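Local coordinates for polysaccharide deacetylase (Ammonifex degensii, PDB 4WCJ), which probably removes N-acetyl groups from poly-beta-1,6-N-acetyl-D-glucosamine, as a zinc-binding family 4 carbohydrate esterase with a beta-alpha barrel fold, at residues C41-L46 with T96-D101; F119-I124 with E141-M146. One frame throughout, in Å; residues are numbered along the deposited sequence.

Interaction 1. Residues C41-L46 with T96-D101; sequences CYHRVL and TFDDGD. With ZN (zinc ion), chain B.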
# COMPACT_ATOMS: atom_id res chain seq x y z
N CYS A 41 1.05 5.88 2.33
CA CYS A 41 1.27 5.38 0.98
C CYS A 41 2.45 6.10 0.33
O CYS A 41 2.39 7.29 0.02
CB CYS A 41 0.02 5.56 0.12
SG CYS A 41 0.26 5.07 -1.61
N TYR A 42 3.53 5.34 0.15
CA TYR A 42 4.72 5.79 -0.58
C TYR A 42 4.77 5.12 -1.95
O TYR A 42 4.06 4.14 -2.20
CB TYR A 42 6.00 5.46 0.19
CG TYR A 42 6.18 6.12 1.53
CD1 TYR A 42 6.78 7.38 1.63
CD2 TYR A 42 5.78 5.49 2.70
CE1 TYR A 42 6.96 7.98 2.86
CE2 TYR A 42 5.96 6.09 3.94
CZ TYR A 42 6.55 7.34 4.01
OH TYR A 42 6.73 7.94 5.24
N HIS A 43 5.59 5.66 -2.85
CA HIS A 43 5.81 5.04 -4.15
C HIS A 43 7.29 4.77 -4.38
O HIS A 43 7.73 3.62 -4.44
CB HIS A 43 5.26 5.91 -5.28
CG HIS A 43 3.77 5.89 -5.38
ND1 HIS A 43 2.96 6.70 -4.61
CD2 HIS A 43 2.94 5.14 -6.14
CE1 HIS A 43 1.69 6.45 -4.90
NE2 HIS A 43 1.65 5.51 -5.82
N ARG A 44 8.05 5.85 -4.50
CA ARG A 44 9.47 5.74 -4.81
C ARG A 44 10.32 6.40 -3.74
O ARG A 44 9.94 7.40 -3.15
CB ARG A 44 9.78 6.39 -6.16
CG ARG A 44 9.01 5.75 -7.30
CD ARG A 44 8.93 6.67 -8.50
NE ARG A 44 8.02 6.13 -9.50
CZ ARG A 44 7.28 6.88 -10.31
NH1 ARG A 44 6.48 6.31 -11.20
NH2 ARG A 44 7.34 8.21 -10.23
N VAL A 45 11.50 5.83 -3.53
CA VAL A 45 12.49 6.44 -2.68
C VAL A 45 13.69 6.76 -3.56
O VAL A 45 14.56 5.92 -3.80
CB VAL A 45 12.86 5.53 -1.51
CG1 VAL A 45 13.89 6.21 -0.63
CG2 VAL A 45 11.60 5.22 -0.70
N LEU A 46 13.68 7.98 -4.08
CA LEU A 46 14.54 8.40 -5.18
C LEU A 46 14.89 9.88 -5.06
O LEU A 46 14.11 10.67 -4.52
CB LEU A 46 13.86 8.13 -6.53
CG LEU A 46 13.76 6.67 -6.98
CD1 LEU A 46 13.00 6.57 -8.28
CD2 LEU A 46 15.16 6.11 -7.12
N THR A 96 3.00 1.50 3.74
CA THR A 96 2.72 0.81 2.48
C THR A 96 3.39 1.50 1.28
O THR A 96 3.61 2.72 1.28
CB THR A 96 1.19 0.69 2.19
OG1 THR A 96 0.68 1.94 1.69
CG2 THR A 96 0.43 0.26 3.44
N PHE A 97 3.69 0.69 0.27
CA PHE A 97 4.23 1.16 -1.00
C PHE A 97 3.38 0.66 -2.16
O PHE A 97 2.99 -0.51 -2.16
CB PHE A 97 5.67 0.69 -1.21
CG PHE A 97 6.68 1.45 -0.42
CD1 PHE A 97 6.84 1.22 0.93
CD2 PHE A 97 7.47 2.41 -1.04
CE1 PHE A 97 7.78 1.92 1.65
CE2 PHE A 97 8.41 3.12 -0.32
CZ PHE A 97 8.56 2.88 1.03
N ASP A 98 3.11 1.52 -3.13
CA ASP A 98 2.39 1.15 -4.36
C ASP A 98 3.28 1.08 -5.59
O ASP A 98 4.07 1.99 -5.80
CB ASP A 98 1.26 2.14 -4.67
CG ASP A 98 0.05 1.95 -3.78
OD1 ASP A 98 0.10 1.10 -2.85
OD2 ASP A 98 -0.95 2.66 -4.01
N ASP A 99 3.10 0.01 -6.37
CA ASP A 99 3.49 -0.19 -7.78
C ASP A 99 4.51 -1.32 -7.98
O ASP A 99 4.24 -2.29 -8.69
CB ASP A 99 4.04 1.09 -8.44
CG ASP A 99 2.96 2.14 -8.63
OD1 ASP A 99 1.80 1.82 -8.34
OD2 ASP A 99 3.28 3.27 -9.03
N GLY A 100 5.68 -1.20 -7.35
CA GLY A 100 6.70 -2.22 -7.49
C GLY A 100 8.07 -1.65 -7.83
O GLY A 100 8.96 -2.38 -8.27
N ASP A 101 8.23 -0.34 -7.64
CA ASP A 101 9.46 0.32 -8.05
C ASP A 101 10.72 -0.32 -7.44
O ASP A 101 10.72 -0.71 -6.28
CB ASP A 101 9.43 1.80 -7.70
CG ASP A 101 10.50 2.59 -8.42
OD1 ASP A 101 10.31 2.89 -9.62
OD2 ASP A 101 11.53 2.93 -7.81
ZN ZN B . -0.12 2.82 -8.19
O HOH W 1 6.72 1.25 -5.83
O HOH W 2 -0.48 4.17 -6.36
O HOH W 3 7.76 3.73 -10.19
O HOH W 4 0.97 4.72 -8.68
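Phe-97 lays one ring face under Tyr-42, whose CB stands 3.7 Å from the ring centroid in a CH-pi contact. The two residues are parallel neighbours on strands 36-42 and 91-99 of the beta-alpha barrel of this family 4 carbohydrate esterase. Tyr-42 CG is anti to its carbonyl carbon (chi1 -63°), and the two rings lie near parallel, planes 26° apart, but slid so far that they barely overlap. Val-45 CG2 and the His-43 carbonyl O meet the edge of the Phe-97 ring. With an alanine here, Tyr-42 CB would probably lose the ring face beneath it and Val-45 CG2 its edge, leaving a gap. Two backbone bonds set the register: Tyr-42 N to Thr-96 O, almost straight at 177°, and Asp-98 N to Tyr-42 O. Beyond Tyr-42 the two chains part, and water 1 bridges the carbonyls of His-43 and Asp-98 and the N of Asp-101. At the barrel's mouth Asp-99 OD1 binds zinc at 2.2 Å, His-157 and His-162 completing the protein ligands. Asp-98, salt-bridged to Arg-245, takes a hydrogen bond on OD2 from zinc-bound water 2, which lies in the plane of the His-43 ring, 2.6 Å from NE2.

Interaction 2. Residues F119-I124 with E141-M146; sequences FLFFVI and EQIKEM
Met-146 reaches down from helix 140-148 and sets its sulfur against the edge of the Phe-119 ring, a Met-aromatic contact in which SD lies 4.1 Å from CZ. This is a helix packed on the outer face of the beta-alpha barrel: its axis runs nearly antiparallel to strand 119-123, at 159° and 11.4 Å, and the contacts across that spacing are all between apolar side chains, with no hydrogen bond between the two segments. From the strand, Phe-119, Phe-121 and Val-123 present two rings and a branched chain; from the helix come two bumps one turn apart, Ile-143 and Met-146. The end of Met-146 fits at the junction of the two rings. Its thioether bends at the last torsion (chi3 -67°), which turns CE away from Phe-119 and in beside Phe-121. The methyl approaches that ring obliquely, 3.8 Å from CE2, so one methionine serves both phenylalanines, sulfur to the first and methyl to the second. Ile-143 fits farther along, between Phe-121 and Val-123, with CG1 reaching the same Phe-121 CE2 more loosely at 4.4 Å. The strand also packs on itself, since Val-123 CG1 sits over the centre of one face of the Phe-121 ring, 3.9 Å above its plane, and helps hold that ring in position. Neighbouring elements extend the core: helix 102-114 contributes Leu-112 against Phe-119 and Val-104 against Phe-121, while Cys-152 and Val-154 of strand 152-156 pack against the same layer. At the far end of the row, Val-123 CG1 meets the tip of Ile-143, CD1, at 4.2 Å.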
# COMPACT_ATOMS: atom_id res chain seq x y z
N PHE A 119 6.13 -3.59 6.34
CA PHE A 119 5.45 -2.78 5.34
C PHE A 119 4.65 -3.65 4.38
O PHE A 119 4.94 -4.83 4.18
CB PHE A 119 6.46 -1.90 4.58
CG PHE A 119 7.52 -2.67 3.82
CD1 PHE A 119 8.55 -3.32 4.49
CD2 PHE A 119 7.51 -2.70 2.44
CE1 PHE A 119 9.52 -4.01 3.80
CE2 PHE A 119 8.48 -3.39 1.74
CZ PHE A 119 9.49 -4.04 2.42
N LEU A 120 3.62 -3.06 3.79
CA LEU A 120 2.81 -3.74 2.79
C LEU A 120 3.20 -3.19 1.41
O LEU A 120 3.15 -1.99 1.18
CB LEU A 120 1.32 -3.53 3.06
CG LEU A 120 0.37 -4.72 2.85
CD1 LEU A 120 -1.07 -4.37 3.26
CD2 LEU A 120 0.41 -5.23 1.42
N PHE A 121 3.58 -4.09 0.51
CA PHE A 121 4.03 -3.72 -0.83
C PHE A 121 2.98 -4.14 -1.85
O PHE A 121 2.87 -5.34 -2.16
CB PHE A 121 5.37 -4.40 -1.13
CG PHE A 121 6.15 -3.78 -2.26
CD1 PHE A 121 5.79 -2.56 -2.83
CD2 PHE A 121 7.26 -4.46 -2.78
CE1 PHE A 121 6.53 -2.02 -3.88
CE2 PHE A 121 7.99 -3.92 -3.84
CZ PHE A 121 7.64 -2.70 -4.37
N PHE A 122 2.21 -3.18 -2.37
CA PHE A 122 1.19 -3.47 -3.37
C PHE A 122 1.80 -3.45 -4.76
O PHE A 122 2.11 -2.39 -5.28
CB PHE A 122 0.06 -2.44 -3.29
CG PHE A 122 -0.70 -2.45 -1.98
CD1 PHE A 122 -1.72 -3.37 -1.77
CD2 PHE A 122 -0.42 -1.53 -0.99
CE1 PHE A 122 -2.44 -3.36 -0.58
CE2 PHE A 122 -1.13 -1.52 0.21
CZ PHE A 122 -2.14 -2.44 0.41
N VAL A 123 1.96 -4.61 -5.38
CA VAL A 123 2.61 -4.65 -6.68
C VAL A 123 1.66 -4.85 -7.86
O VAL A 123 0.63 -5.52 -7.75
CB VAL A 123 3.70 -5.75 -6.71
CG1 VAL A 123 4.68 -5.54 -5.56
CG2 VAL A 123 3.10 -7.17 -6.62
N ILE A 124 2.01 -4.22 -8.97
CA ILE A 124 1.38 -4.46 -10.25
C ILE A 124 1.98 -5.75 -10.78
O ILE A 124 3.05 -5.76 -11.38
CB ILE A 124 1.62 -3.33 -11.25
CG1 ILE A 124 1.26 -1.98 -10.61
CG2 ILE A 124 0.79 -3.56 -12.50
CD1 ILE A 124 1.77 -0.81 -11.38
N GLU A 141 12.82 -12.08 -7.70
CA GLU A 141 13.85 -12.47 -6.73
C GLU A 141 13.96 -11.42 -5.63
O GLU A 141 14.12 -11.75 -4.46
CB GLU A 141 15.21 -12.63 -7.41
CG GLU A 141 15.30 -13.77 -8.38
CD GLU A 141 16.73 -14.04 -8.82
OE1 GLU A 141 16.98 -15.12 -9.38
OE2 GLU A 141 17.59 -13.16 -8.60
N GLN A 142 13.87 -10.16 -6.02
CA GLN A 142 14.02 -9.07 -5.08
C GLN A 142 12.82 -8.98 -4.14
O GLN A 142 12.99 -8.76 -2.95
CB GLN A 142 14.24 -7.76 -5.83
CG GLN A 142 15.68 -7.61 -6.35
CD GLN A 142 15.81 -6.56 -7.43
OE1 GLN A 142 14.82 -6.18 -8.07
NE2 GLN A 142 17.03 -6.08 -7.65
N ILE A 143 11.62 -9.17 -4.67
CA ILE A 143 10.42 -9.20 -3.84
C ILE A 143 10.48 -10.38 -2.85
O ILE A 143 10.22 -10.22 -1.65
CB ILE A 143 9.15 -9.30 -4.71
CG1 ILE A 143 8.92 -7.97 -5.43
CG2 ILE A 143 7.93 -9.67 -3.86
CD1 ILE A 143 7.93 -8.06 -6.56
N LYS A 144 10.87 -11.54 -3.37
CA LYS A 144 11.01 -12.73 -2.54
C LYS A 144 11.99 -12.51 -1.40
O LYS A 144 11.75 -12.97 -0.27
CB LYS A 144 11.45 -13.93 -3.39
CG LYS A 144 10.35 -14.51 -4.26
CD LYS A 144 10.87 -15.54 -5.23
CE LYS A 144 9.78 -16.02 -6.17
NZ LYS A 144 10.23 -17.11 -7.07
N GLU A 145 13.10 -11.82 -1.67
CA GLU A 145 14.10 -11.58 -0.63
C GLU A 145 13.51 -10.70 0.46
O GLU A 145 13.76 -10.89 1.66
CB GLU A 145 15.35 -10.95 -1.24
CG GLU A 145 16.34 -10.43 -0.21
CD GLU A 145 17.55 -9.76 -0.83
OE1 GLU A 145 18.34 -9.17 -0.07
OE2 GLU A 145 17.72 -9.83 -2.07
N MET A 146 12.70 -9.72 0.07
CA MET A 146 12.08 -8.85 1.05
C MET A 146 11.03 -9.58 1.87
O MET A 146 10.93 -9.38 3.08
CB MET A 146 11.48 -7.62 0.37
CG MET A 146 12.56 -6.69 -0.16
SD MET A 146 11.90 -5.10 -0.73
CE MET A 146 10.95 -5.66 -2.16

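From the N terminus, strand 36-42 comes first, and interaction 1 joins its end to the end of strand 91-99, closing a loop that holds helices 55-67 and 75-82. The chain then runs through helix 102-114 into strand 119-123, where interaction 2 begins; helix 140-148 closes this second, much shorter loop. The two loops follow in series, neither nesting nor crossing. They meet side by side in the sheet, where strands 91-99 and 119-123 are parallel neighbours: Phe-97 O and Asp-99 N probably bond to Phe-122 N and O. Interaction 1 lies at the zinc end of the barrel, where Asp-99 is a metal ligand, and interaction 2 ties the adjacent strand to the outer helical layer.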